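Local structure of esterase (uncultured bacterium FLS12, 4RGY) at residues Q94-I99 with A132-M137; Y209-T214 with W247-A252; D227-R230 with D235-Y238. The protein is a low-temperature-active alkaline esterase of the alpha/beta-hydrolase clan, hydrolysing ester bonds. All coordinates share one frame; numbering follows the deposited sequence.

Contact 1: residues Q94-I99 with A132-M137; sequences QYWTFI and ALKLGM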
ATOM      1  N   GLN A  94     -12.807 -22.067   0.996  1.00 14.00           N
ATOM      2  CA  GLN A  94     -12.043 -23.088   0.297  1.00 15.02           C
ATOM      3  C   GLN A  94     -10.597 -22.670   0.068  1.00 14.43           C
ATOM      4  O   GLN A  94     -10.173 -22.442  -1.064  1.00 12.90           O
ATOM      5  CB  GLN A  94     -12.733 -23.430  -1.026  1.00 16.88           C
ATOM      6  CG  GLN A  94     -14.137 -24.001  -0.842  1.00 18.73           C
ATOM      7  CD  GLN A  94     -14.140 -25.412  -0.281  1.00 24.63           C
ATOM      8  OE1 GLN A  94     -14.222 -25.618   0.934  1.00 26.15           O
ATOM      9  NE2 GLN A  94     -14.058 -26.397  -1.169  1.00 30.95           N
ATOM     10  N   TYR A  95      -9.834 -22.594   1.156  1.00 13.53           N
ATOM     11  CA  TYR A  95      -8.463 -22.085   1.081  1.00 12.99           C
ATOM     12  C   TYR A  95      -7.451 -23.026   0.410  1.00 11.62           C
ATOM     13  O   TYR A  95      -6.445 -22.567  -0.110  1.00 13.42           O
ATOM     14  CB  TYR A  95      -7.965 -21.675   2.460  1.00 12.80           C
ATOM     15  CG  TYR A  95      -8.639 -20.435   3.014  1.00 12.66           C
ATOM     16  CD1 TYR A  95      -8.167 -19.169   2.707  1.00 13.65           C
ATOM     17  CD2 TYR A  95      -9.731 -20.547   3.862  1.00 15.41           C
ATOM     18  CE1 TYR A  95      -8.782 -18.037   3.233  1.00 14.96           C
ATOM     19  CE2 TYR A  95     -10.338 -19.439   4.391  1.00 15.81           C
ATOM     20  CZ  TYR A  95      -9.854 -18.194   4.078  1.00 14.94           C
ATOM     21  OH  TYR A  95     -10.482 -17.090   4.615  1.00 20.66           O
ATOM     22  N   TRP A  96      -7.715 -24.332   0.425  1.00 12.78           N
ATOM     23  CA  TRP A  96      -6.864 -25.272  -0.311  1.00 12.29           C
ATOM     24  C   TRP A  96      -7.062 -25.144  -1.817  1.00 12.80           C
ATOM     25  O   TRP A  96      -6.084 -25.092  -2.574  1.00 12.89           O
ATOM     26  CB  TRP A  96      -7.151 -26.709   0.108  1.00 12.21           C
ATOM     27  CG  TRP A  96      -6.524 -27.730  -0.814  1.00 12.39           C
ATOM     28  CD1 TRP A  96      -7.186 -28.569  -1.668  1.00 14.30           C
ATOM     29  CD2 TRP A  96      -5.123 -28.037  -0.956  1.00 12.82           C
ATOM     30  NE1 TRP A  96      -6.288 -29.373  -2.334  1.00 13.97           N
ATOM     31  CE2 TRP A  96      -5.020 -29.068  -1.919  1.00 14.31           C
ATOM     32  CE3 TRP A  96      -3.949 -27.525  -0.384  1.00 12.67           C
ATOM     33  CZ2 TRP A  96      -3.792 -29.612  -2.307  1.00 13.91           C
ATOM     34  CZ3 TRP A  96      -2.730 -28.073  -0.763  1.00 14.61           C
ATOM     35  CH2 TRP A  96      -2.663 -29.105  -1.721  1.00 15.53           C
ATOM     36  N   THR A  97      -8.313 -25.069  -2.261  1.00 12.66           N
ATOM     37  CA  THR A  97      -8.555 -24.884  -3.682  1.00 12.52           C
ATOM     38  C   THR A  97      -7.990 -23.527  -4.117  1.00 12.80           C
ATOM     39  O   THR A  97      -7.440 -23.384  -5.211  1.00 14.26           O
ATOM     40  CB  THR A  97     -10.049 -25.042  -4.024  1.00 12.79           C
ATOM     41  OG1 THR A  97     -10.435 -26.396  -3.748  1.00 14.57           O
ATOM     42  CG2 THR A  97     -10.320 -24.756  -5.497  1.00 14.70           C
ATOM     43  N   PHE A  98      -8.093 -22.534  -3.238  1.00 12.05           N
ATOM     44  CA  PHE A  98      -7.499 -21.236  -3.506  1.00 11.85           C
ATOM     45  C   PHE A  98      -5.980 -21.347  -3.668  1.00 13.32           C
ATOM     46  O   PHE A  98      -5.419 -20.926  -4.689  1.00 13.81           O
ATOM     47  CB  PHE A  98      -7.845 -20.264  -2.370  1.00 13.21           C
ATOM     48  CG  PHE A  98      -7.116 -18.950  -2.451  1.00 11.80           C
ATOM     49  CD1 PHE A  98      -7.384 -18.046  -3.482  1.00 13.29           C
ATOM     50  CD2 PHE A  98      -6.169 -18.610  -1.489  1.00 12.59           C
ATOM     51  CE1 PHE A  98      -6.719 -16.833  -3.555  1.00 15.01           C
ATOM     52  CE2 PHE A  98      -5.504 -17.392  -1.555  1.00 14.87           C
ATOM     53  CZ  PHE A  98      -5.780 -16.503  -2.589  1.00 15.31           C
ATOM     54  N   ILE A  99      -5.296 -21.898  -2.668  1.00 13.71           N
ATOM     55  CA  ILE A  99      -3.839 -21.889  -2.707  1.00 12.87           C
ATOM     56  C   ILE A  99      -3.269 -22.814  -3.792  1.00 13.98           C
ATOM     57  O   ILE A  99      -2.224 -22.522  -4.379  1.00 14.30           O
ATOM     58  CB  ILE A  99      -3.207 -22.184  -1.318  1.00 12.74           C
ATOM     59  CG1 ILE A  99      -1.752 -21.712  -1.268  1.00 15.21           C
ATOM     60  CG2 ILE A  99      -3.315 -23.674  -0.950  1.00 13.60           C
ATOM     61  CD1 ILE A  99      -1.580 -20.206  -1.322  1.00 14.14           C
ATOM     62  N   ALA A 132       3.162 -25.912   2.543  1.00 12.09           N
ATOM     63  CA  ALA A 132       4.155 -26.167   1.501  1.00 12.54           C
ATOM     64  C   ALA A 132       4.341 -27.660   1.253  1.00 12.72           C
ATOM     65  O   ALA A 132       4.369 -28.106   0.103  1.00 13.03           O
ATOM     66  CB  ALA A 132       5.485 -25.524   1.864  1.00 12.99           C
ATOM     67  N   LEU A 133       4.481 -28.434   2.325  1.00 12.34           N
ATOM     68  CA  LEU A 133       4.663 -29.872   2.163  1.00 13.93           C
ATOM     69  C   LEU A 133       3.386 -30.552   1.668  1.00 12.44           C
ATOM     70  O   LEU A 133       3.454 -31.519   0.910  1.00 14.46           O
ATOM     71  CB  LEU A 133       5.176 -30.522   3.451  1.00 14.46           C
ATOM     72  CG  LEU A 133       6.568 -30.082   3.899  1.00 14.25           C
ATOM     73  CD1 LEU A 133       6.991 -30.877   5.106  1.00 15.03           C
ATOM     74  CD2 LEU A 133       7.577 -30.247   2.769  1.00 16.04           C
ATOM     75  N   LYS A 134       2.224 -30.043   2.069  1.00 12.16           N
ATOM     76  CA  LYS A 134       0.967 -30.532   1.520  1.00 13.34           C
ATOM     77  C   LYS A 134       0.899 -30.314   0.005  1.00 12.96           C
ATOM     78  O   LYS A 134       0.542 -31.218  -0.752  1.00 14.17           O
ATOM     79  CB  LYS A 134      -0.220 -29.879   2.229  1.00 13.28           C
ATOM     80  CG  LYS A 134      -1.570 -30.417   1.792  1.00 13.10           C
ATOM     81  CD  LYS A 134      -2.702 -29.656   2.483  1.00 12.81           C
ATOM     82  CE  LYS A 134      -4.069 -30.028   1.935  1.00 13.54           C
ATOM     83  NZ  LYS A 134      -5.155 -29.138   2.483  1.00 11.79           N
ATOM     84  N   LEU A 135       1.254 -29.110  -0.438  1.00 13.01           N
ATOM     85  CA  LEU A 135       1.318 -28.821  -1.867  1.00 13.49           C
ATOM     86  C   LEU A 135       2.302 -29.739  -2.585  1.00 12.91           C
ATOM     87  O   LEU A 135       1.969 -30.316  -3.624  1.00 15.65           O
ATOM     88  CB  LEU A 135       1.693 -27.357  -2.100  1.00 13.20           C
ATOM     89  CG  LEU A 135       0.522 -26.389  -1.885  1.00 12.52           C
ATOM     90  CD1 LEU A 135       1.063 -24.975  -1.734  1.00 14.25           C
ATOM     91  CD2 LEU A 135      -0.491 -26.442  -3.029  1.00 14.32           C
ATOM     92  N   GLY A 136       3.500 -29.892  -2.028  1.00 13.58           N
ATOM     93  CA  GLY A 136       4.525 -30.687  -2.676  1.00 14.51           C
ATOM     94  C   GLY A 136       4.153 -32.156  -2.769  1.00 15.49           C
ATOM     95  O   GLY A 136       4.488 -32.822  -3.754  1.00 17.38           O
ATOM     96  N   MET A 137       3.456 -32.664  -1.759  1.00 14.52           N
ATOM     97  CA  MET A 137       3.134 -34.089  -1.718  1.00 14.71           C
ATOM     98  C   MET A 137       1.774 -34.440  -2.330  1.00 17.09           C
ATOM     99  O   MET A 137       1.537 -35.596  -2.708  1.00 19.03           O
ATOM    100  CB  MET A 137       3.281 -34.632  -0.293  1.00 13.57           C
ATOM    101  CG  MET A 137       4.723 -34.561   0.215  1.00 14.46           C
ATOM    102  SD  MET A 137       4.984 -35.563   1.691  1.00 16.67           S
ATOM    103  CE  MET A 137       4.195 -34.563   2.931  1.00 17.47           C
TER
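K134 lays its aliphatic chain over one face of the W96 indole, joining helices 95-110 and 127-138, which pack on one side of the alpha/beta-hydrolase sheet. The key touch is a CH-pi contact: K134 CE stands 3.6 Å from the centroid of the six-membered ring and 19° off its normal. From there K134 NZ runs on toward the pyrrole end, 3.6 Å from W96 CD2. L135 approaches the same benzo end obliquely, with L135 CD2 3.6 Å from W96 CZ3. A turn after W96 comes a looser touch, I99 CG1 against L135 CD1 at 4.3 Å. W96 can reach this far because its CG lies anti to the backbone N (chi1 168°), carrying the indole across to the other helix, the two segment axes being 11.8 Å apart at 68°. With an alanine in place of W96, the K134 methylenes and L135 CD2 would probably lose the surface they rest on. Beyond the indole, L135 also touches V122 of strand 120-125, so it links the indole to the sheet. The far end of the lysine is held as well, K134 NZ being hydrogen-bonded to the backbone O of Y86.

Contact 2: residues Y209-T214 with W247-A252; sequences YQCCGT and WGYWDA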
ATOM      1  N   TYR A 209      12.591 -30.198   1.909  1.00 14.05           N
ATOM      2  CA  TYR A 209      13.396 -29.577   2.949  1.00 13.55           C
ATOM      3  C   TYR A 209      12.561 -29.433   4.205  1.00 12.70           C
ATOM      4  O   TYR A 209      11.388 -29.046   4.148  1.00 13.12           O
ATOM      5  CB  TYR A 209      13.908 -28.196   2.479  1.00 12.47           C
ATOM      6  CG  TYR A 209      14.705 -27.418   3.505  1.00 13.21           C
ATOM      7  CD1 TYR A 209      14.069 -26.715   4.520  1.00 13.36           C
ATOM      8  CD2 TYR A 209      16.099 -27.365   3.447  1.00 16.35           C
ATOM      9  CE1 TYR A 209      14.791 -26.007   5.464  1.00 15.57           C
ATOM     10  CE2 TYR A 209      16.830 -26.645   4.385  1.00 17.02           C
ATOM     11  CZ  TYR A 209      16.169 -25.974   5.393  1.00 16.72           C
ATOM     12  OH  TYR A 209      16.880 -25.265   6.340  1.00 17.47           O
ATOM     13  N   GLN A 210      13.183 -29.698   5.340  1.00 13.71           N
ATOM     14  CA  GLN A 210      12.553 -29.497   6.633  1.00 11.50           C
ATOM     15  C   GLN A 210      13.561 -28.949   7.620  1.00 12.06           C
ATOM     16  O   GLN A 210      14.645 -29.514   7.768  1.00 13.27           O
ATOM     17  CB  GLN A 210      12.022 -30.829   7.170  1.00 13.07           C
ATOM     18  CG  GLN A 210      11.468 -30.743   8.584  1.00 12.63           C
ATOM     19  CD  GLN A 210      11.191 -32.103   9.221  1.00 14.52           C
ATOM     20  OE1 GLN A 210      11.564 -33.154   8.690  1.00 13.39           O
ATOM     21  NE2 GLN A 210      10.535 -32.081  10.367  1.00 13.45           N
ATOM     22  N   CYS A 211      13.220 -27.864   8.316  1.00 13.82           N
ATOM     23  CA  CYS A 211      14.050 -27.425   9.434  1.00 12.99           C
ATOM     24  C   CYS A 211      13.206 -27.027  10.635  1.00 12.07           C
ATOM     25  O   CYS A 211      12.013 -26.758  10.506  1.00 12.64           O
ATOM     26  CB  CYS A 211      14.996 -26.284   9.027  1.00 15.00           C
ATOM     27  SG  CYS A 211      14.206 -24.637   8.874  1.00 14.27           S
ATOM     28  N   CYS A 212      13.834 -26.965  11.801  1.00 13.65           N
ATOM     29  CA  CYS A 212      13.158 -26.469  13.000  1.00 13.75           C
ATOM     30  C   CYS A 212      14.165 -26.042  14.058  1.00 15.26           C
ATOM     31  O   CYS A 212      15.224 -26.666  14.206  1.00 15.12           O
ATOM     32  CB  CYS A 212      12.226 -27.545  13.574  1.00 13.01           C
ATOM     33  SG  CYS A 212      11.085 -26.932  14.827  1.00 15.27           S
ATOM     34  N   GLY A 213      13.841 -24.974  14.786  1.00 14.86           N
ATOM     35  CA  GLY A 213      14.632 -24.577  15.943  1.00 15.55           C
ATOM     36  C   GLY A 213      14.406 -25.554  17.088  1.00 17.21           C
ATOM     37  O   GLY A 213      13.276 -25.983  17.328  1.00 18.08           O
ATOM     38  N   THR A 214      15.473 -25.900  17.809  1.00 18.51           N
ATOM     39  CA  THR A 214      15.388 -26.963  18.812  1.00 18.80           C
ATOM     40  C   THR A 214      14.585 -26.584  20.061  1.00 19.62           C
ATOM     41  O   THR A 214      14.244 -27.456  20.864  1.00 22.52           O
ATOM     42  CB  THR A 214      16.794 -27.501  19.206  1.00 21.10           C
ATOM     43  OG1 THR A 214      17.657 -26.412  19.556  1.00 23.24           O
ATOM     44  CG2 THR A 214      17.407 -28.280  18.043  1.00 20.35           C
ATOM     45  N   TRP A 247      10.907 -14.871  14.022  1.00 14.42           N
ATOM     46  CA  TRP A 247      11.349 -14.456  12.700  1.00 14.67           C
ATOM     47  C   TRP A 247      12.855 -14.306  12.495  1.00 14.56           C
ATOM     48  O   TRP A 247      13.319 -14.366  11.357  1.00 14.80           O
ATOM     49  CB  TRP A 247      10.591 -13.197  12.263  1.00 15.17           C
ATOM     50  CG  TRP A 247       9.213 -13.528  11.826  1.00 14.46           C
ATOM     51  CD1 TRP A 247       8.065 -13.441  12.564  1.00 14.20           C
ATOM     52  CD2 TRP A 247       8.836 -14.037  10.548  1.00 13.99           C
ATOM     53  NE1 TRP A 247       6.990 -13.860  11.807  1.00 13.00           N
ATOM     54  CE2 TRP A 247       7.444 -14.236  10.568  1.00 13.54           C
ATOM     55  CE3 TRP A 247       9.541 -14.338   9.381  1.00 12.55           C
ATOM     56  CZ2 TRP A 247       6.748 -14.734   9.471  1.00 13.35           C
ATOM     57  CZ3 TRP A 247       8.848 -14.826   8.291  1.00 12.80           C
ATOM     58  CH2 TRP A 247       7.465 -15.010   8.339  1.00 13.36           C
ATOM     59  N   GLY A 248      13.614 -14.100  13.572  1.00 14.51           N
ATOM     60  CA  GLY A 248      15.065 -14.136  13.470  1.00 16.71           C
ATOM     61  C   GLY A 248      15.533 -15.462  12.887  1.00 14.56           C
ATOM     62  O   GLY A 248      16.355 -15.502  11.971  1.00 14.75           O
ATOM     63  N   TYR A 249      14.983 -16.553  13.403  1.00 14.29           N
ATOM     64  CA  TYR A 249      15.332 -17.880  12.911  1.00 14.54           C
ATOM     65  C   TYR A 249      14.930 -18.058  11.437  1.00 12.57           C
ATOM     66  O   TYR A 249      15.717 -18.550  10.638  1.00 14.33           O
ATOM     67  CB  TYR A 249      14.707 -18.951  13.819  1.00 15.17           C
ATOM     68  CG  TYR A 249      14.915 -20.369  13.354  1.00 13.84           C
ATOM     69  CD1 TYR A 249      16.133 -21.018  13.551  1.00 15.56           C
ATOM     70  CD2 TYR A 249      13.893 -21.062  12.716  1.00 15.12           C
ATOM     71  CE1 TYR A 249      16.320 -22.320  13.118  1.00 16.85           C
ATOM     72  CE2 TYR A 249      14.073 -22.362  12.280  1.00 15.16           C
ATOM     73  CZ  TYR A 249      15.291 -22.974  12.484  1.00 15.52           C
ATOM     74  OH  TYR A 249      15.477 -24.255  12.044  1.00 15.08           O
ATOM     75  N   TRP A 250      13.728 -17.632  11.061  1.00 13.23           N
ATOM     76  CA  TRP A 250      13.289 -17.804   9.670  1.00 13.72           C
ATOM     77  C   TRP A 250      14.047 -16.910   8.692  1.00 13.05           C
ATOM     78  O   TRP A 250      14.274 -17.298   7.546  1.00 14.97           O
ATOM     79  CB  TRP A 250      11.776 -17.609   9.548  1.00 12.31           C
ATOM     80  CG  TRP A 250      11.084 -18.620  10.411  1.00 14.16           C
ATOM     81  CD1 TRP A 250      11.404 -19.938  10.527  1.00 15.10           C
ATOM     82  CD2 TRP A 250      10.028 -18.377  11.350  1.00 13.78           C
ATOM     83  NE1 TRP A 250      10.590 -20.543  11.451  1.00 13.43           N
ATOM     84  CE2 TRP A 250       9.732 -19.608  11.970  1.00 14.19           C
ATOM     85  CE3 TRP A 250       9.286 -17.244  11.706  1.00 12.72           C
ATOM     86  CZ2 TRP A 250       8.743 -19.734  12.940  1.00 14.93           C
ATOM     87  CZ3 TRP A 250       8.309 -17.368  12.670  1.00 15.09           C
ATOM     88  CH2 TRP A 250       8.038 -18.609  13.278  1.00 14.35           C
ATOM     89  N   ASP A 251      14.450 -15.725   9.144  1.00 13.30           N
ATOM     90  CA  ASP A 251      15.257 -14.832   8.326  1.00 13.48           C
ATOM     91  C   ASP A 251      16.585 -15.503   7.982  1.00 16.14           C
ATOM     92  O   ASP A 251      17.064 -15.397   6.853  1.00 15.74           O
ATOM     93  CB  ASP A 251      15.503 -13.511   9.068  1.00 14.22           C
ATOM     94  CG  ASP A 251      16.290 -12.504   8.236  1.00 17.78           C
ATOM     95  OD1 ASP A 251      15.761 -12.008   7.225  1.00 14.61           O
ATOM     96  OD2 ASP A 251      17.442 -12.198   8.596  1.00 24.56           O
ATOM     97  N   ALA A 252      17.178 -16.195   8.951  1.00 14.85           N
ATOM     98  CA  ALA A 252      18.416 -16.925   8.715  1.00 15.69           C
ATOM     99  C   ALA A 252      18.159 -18.151   7.843  1.00 14.90           C
ATOM    100  O   ALA A 252      18.860 -18.392   6.859  1.00 16.06           O
ATOM    101  CB  ALA A 252      19.042 -17.344  10.041  1.00 16.76           C
TER
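G213 and Y249 bring the two backbones nearest, their CA atoms 7.4 Å apart. Segment 209-214 takes in the C-terminal part of strand 207-213 and segment 247-252 the first turns of a helix; their axes pass at 9.7 Å and run roughly antiparallel, at 146°. E246, just ahead of the helix, accepts the N-H groups of G248 and Y249 with its carboxylate and so holds the first turn.

One side chain spans the space. With CG anti to the backbone N (chi1 176°), Y249 reaches straight out from the helix and ends on the peptide between C212 and G213. Y249 OH stands over the plane of that peptide, 3.0 Å from C212 C. Coming from above, it has poor angles to the neighbouring backbone polar atoms, C212 N, C212 O and G213 N, and the touch is one of close packing. G213 CA lies over a face of the phenol ring in a CH-pi contact, 4.2 Å from the Y249 centroid. C211 adds its sulfur obliquely, with SG 4.1 Å from Y249 CE2 and 5.1 Å from the ring centroid. W250 NE1 sits at the edge of the Y249 ring, in its plane, and is hydrogen-bonded to S150 OG.

On the far side of the helix, W247 packs on R67 of the second subunit. W250 meets H245 edge to face, and H245 with S126 and D216 has the geometry of a Ser-His-Asp triad; the arrangement is that of the alpha/beta-hydrolase fold, where the loops after strand 207-213 and before helix 247-260 carry the probable acid D216 and histidine H245.

Contact 3: residues D227-R230 with D235-Y238; sequences DHVR and DFMY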
ATOM      1  N   ASP A 227      11.656 -38.470  11.557  1.00 13.62           N
ATOM      2  CA  ASP A 227      11.931 -39.890  11.771  1.00 14.79           C
ATOM      3  C   ASP A 227      11.020 -40.745  10.890  1.00 13.27           C
ATOM      4  O   ASP A 227      11.441 -41.759  10.334  1.00 14.93           O
ATOM      5  CB  ASP A 227      11.774 -40.261  13.250  1.00 15.53           C
ATOM      6  CG  ASP A 227      12.888 -39.697  14.123  1.00 17.50           C
ATOM      7  OD1 ASP A 227      13.880 -39.175  13.577  1.00 17.88           O
ATOM      8  OD2 ASP A 227      12.746 -39.766  15.358  1.00 19.62           O
ATOM      9  N   HIS A 228       9.780 -40.297  10.716  1.00 11.65           N
ATOM     10  CA  HIS A 228       8.841 -40.994   9.852  1.00 13.11           C
ATOM     11  C   HIS A 228       9.331 -41.027   8.412  1.00 11.97           C
ATOM     12  O   HIS A 228       9.434 -42.102   7.807  1.00 12.15           O
ATOM     13  CB  HIS A 228       7.470 -40.322   9.940  1.00 12.84           C
ATOM     14  CG  HIS A 228       6.446 -40.875   9.000  1.00 12.53           C
ATOM     15  ND1 HIS A 228       5.914 -42.140   9.130  1.00 13.10           N
ATOM     16  CD2 HIS A 228       5.815 -40.308   7.944  1.00 14.79           C
ATOM     17  CE1 HIS A 228       5.012 -42.333   8.181  1.00 13.57           C
ATOM     18  NE2 HIS A 228       4.938 -41.238   7.446  1.00 14.03           N
ATOM     19  N   VAL A 229       9.654 -39.864   7.851  1.00 12.02           N
ATOM     20  CA  VAL A 229      10.050 -39.843   6.444  1.00 12.32           C
ATOM     21  C   VAL A 229      11.394 -40.540   6.208  1.00 13.02           C
ATOM     22  O   VAL A 229      11.589 -41.166   5.164  1.00 14.35           O
ATOM     23  CB  VAL A 229      10.014 -38.421   5.822  1.00 12.44           C
ATOM     24  CG1 VAL A 229       8.606 -37.855   5.904  1.00 13.17           C
ATOM     25  CG2 VAL A 229      11.019 -37.490   6.492  1.00 13.74           C
ATOM     26  N   ARG A 230      12.301 -40.443   7.168  1.00 12.12           N
ATOM     27  CA  ARG A 230      13.602 -41.101   7.044  1.00 13.76           C
ATOM     28  C   ARG A 230      13.468 -42.610   7.056  1.00 14.67           C
ATOM     29  O   ARG A 230      14.180 -43.301   6.327  1.00 15.94           O
ATOM     30  CB  ARG A 230      14.517 -40.681   8.177  1.00 16.82           C
ATOM     31  CG  ARG A 230      15.133 -39.349   7.934  1.00 20.12           C
ATOM     32  CD  ARG A 230      15.620 -38.750   9.222  1.00 23.59           C
ATOM     33  NE  ARG A 230      16.760 -37.860   9.026  1.00 24.88           N
ATOM     34  CZ  ARG A 230      16.821 -36.804   8.213  1.00 31.28           C
ATOM     35  NH1 ARG A 230      15.791 -36.420   7.450  1.00 30.35           N
ATOM     36  NH2 ARG A 230      17.960 -36.122   8.165  1.00 29.59           N
ATOM     37  N   ASP A 235      13.686 -38.838   0.641  1.00 20.13           N
ATOM     38  CA  ASP A 235      14.855 -37.947   0.714  1.00 21.22           C
ATOM     39  C   ASP A 235      14.527 -36.499   1.095  1.00 19.61           C
ATOM     40  O   ASP A 235      14.007 -35.731   0.277  1.00 25.01           O
ATOM     41  CB  ASP A 235      15.627 -37.979  -0.620  1.00 23.07           C
ATOM     42  CG  ASP A 235      17.006 -37.293  -0.544  1.00 28.13           C
ATOM     43  OD1 ASP A 235      17.423 -36.834   0.543  1.00 29.58           O
ATOM     44  OD2 ASP A 235      17.686 -37.227  -1.592  1.00 31.97           O
ATOM     45  N   PHE A 236      14.850 -36.140   2.335  1.00 19.10           N
ATOM     46  CA  PHE A 236      14.707 -34.778   2.845  1.00 19.40           C
ATOM     47  C   PHE A 236      16.060 -34.218   3.244  1.00 20.96           C
ATOM     48  O   PHE A 236      16.916 -34.933   3.790  1.00 21.96           O
ATOM     49  CB  PHE A 236      13.849 -34.760   4.116  1.00 19.17           C
ATOM     50  CG  PHE A 236      12.378 -34.536   3.886  1.00 17.51           C
ATOM     51  CD1 PHE A 236      11.562 -35.581   3.474  1.00 19.35           C
ATOM     52  CD2 PHE A 236      11.799 -33.298   4.154  1.00 15.39           C
ATOM     53  CE1 PHE A 236      10.209 -35.391   3.292  1.00 16.53           C
ATOM     54  CE2 PHE A 236      10.436 -33.095   3.968  1.00 17.48           C
ATOM     55  CZ  PHE A 236       9.640 -34.153   3.543  1.00 18.97           C
ATOM     56  N   MET A 237      16.261 -32.935   2.983  1.00 18.08           N
ATOM     57  CA  MET A 237      17.300 -32.205   3.677  1.00 18.43           C
ATOM     58  C   MET A 237      16.676 -31.779   4.991  1.00 17.86           C
ATOM     59  O   MET A 237      15.673 -31.055   4.994  1.00 16.68           O
ATOM     60  CB  MET A 237      17.752 -30.984   2.870  1.00 18.08           C
ATOM     61  CG  MET A 237      18.605 -30.008   3.655  1.00 19.53           C
ATOM     62  SD  MET A 237      20.184 -30.701   4.173  1.00 29.38           S
ATOM     63  CE  MET A 237      20.866 -31.191   2.594  1.00 31.29           C
ATOM     64  N   TYR A 238      17.227 -32.263   6.100  1.00 18.49           N
ATOM     65  CA  TYR A 238      16.751 -31.892   7.431  1.00 14.55           C
ATOM     66  C   TYR A 238      17.814 -31.081   8.154  1.00 18.13           C
ATOM     67  O   TYR A 238      18.979 -31.482   8.196  1.00 17.32           O
ATOM     68  CB  TYR A 238      16.395 -33.127   8.285  1.00 15.16           C
ATOM     69  CG  TYR A 238      16.003 -32.740   9.698  1.00 14.42           C
ATOM     70  CD1 TYR A 238      14.699 -32.352   9.990  1.00 14.34           C
ATOM     71  CD2 TYR A 238      16.943 -32.716  10.732  1.00 15.45           C
ATOM     72  CE1 TYR A 238      14.335 -31.972  11.270  1.00 14.96           C
ATOM     73  CE2 TYR A 238      16.584 -32.326  12.025  1.00 13.36           C
ATOM     74  CZ  TYR A 238      15.278 -31.955  12.280  1.00 14.37           C
ATOM     75  OH  TYR A 238      14.880 -31.569  13.547  1.00 17.39           O
TER
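R230 reaches from its helix to the CB of Y238 on the neighbouring strand. From R230 CB the chain leaves with CG beside the backbone N and anti to the carbonyl carbon (chi1 -80°), and from CG to NE it is extended, carrying the guanidinium across to the strand. Up to NE it meets nothing of segment 235-238 closely; R230 CZ is the first of its atoms to do so, 3.7 Å from Y238 CB. Beyond it the two terminal nitrogens straddle the same methylene: R230 NH1 is 3.5 Å and R230 NH2 3.4 Å from Y238 CB. R230 NH1 also passes F236 O at 4.1 Å, too far for a hydrogen bond. Y238 CG lies over one face of the guanidinium, but the ring itself is turned 71° from the guanidinium plane, and this is not a stack. The Y238 ring takes its cation-pi partner from R226, and Y238 OH is hydrogen-bonded to E240 OE1.

Strand 207-213, helix 219-232 and strand 236-241 form a beta-alpha-beta unit, and this contact lays the end of helix 219-232 against strand 236-241, the strand that follows it and the sheet's outermost within the chain. The buried part belongs to V229 and F236, whose side chains cross at about a right angle. V229 CG2 comes obliquely to the phenyl ring, 3.6 Å from F236 CD1, and V229 CG1 reaches F236 CE1 at 3.9 Å. Further in, F236 rests on L208 and Q210 of the adjacent strand, and V229 on A195 of helix 191-200. R230, by contrast, lies at the solvent-exposed side, where a crystal neighbour also touches it and may influence its pose.

In the fold
Contact 1 closes first along the chain; contact 3 is then nested inside the loop that contact 2 closes. The centres of contacts 2 and 3 are about 16 Å apart, and that of contact 1 lies about 21 Å from contact 2 and 20 Å from contact 3. Contacts 2 and 3 share the sheet: strands 207-213 and 236-241 are parallel neighbours, joined by a probable hydrogen bond from Q210 N to M237 O. Contact 1 joins them through L133, whose CD2 packs on Y209 O and on F236 CE2. Together they tie helices 95-110, 127-138, 219-232 and 247-260 into one alpha/beta-hydrolase domain, with contact 2 nearest the probable catalytic histidine.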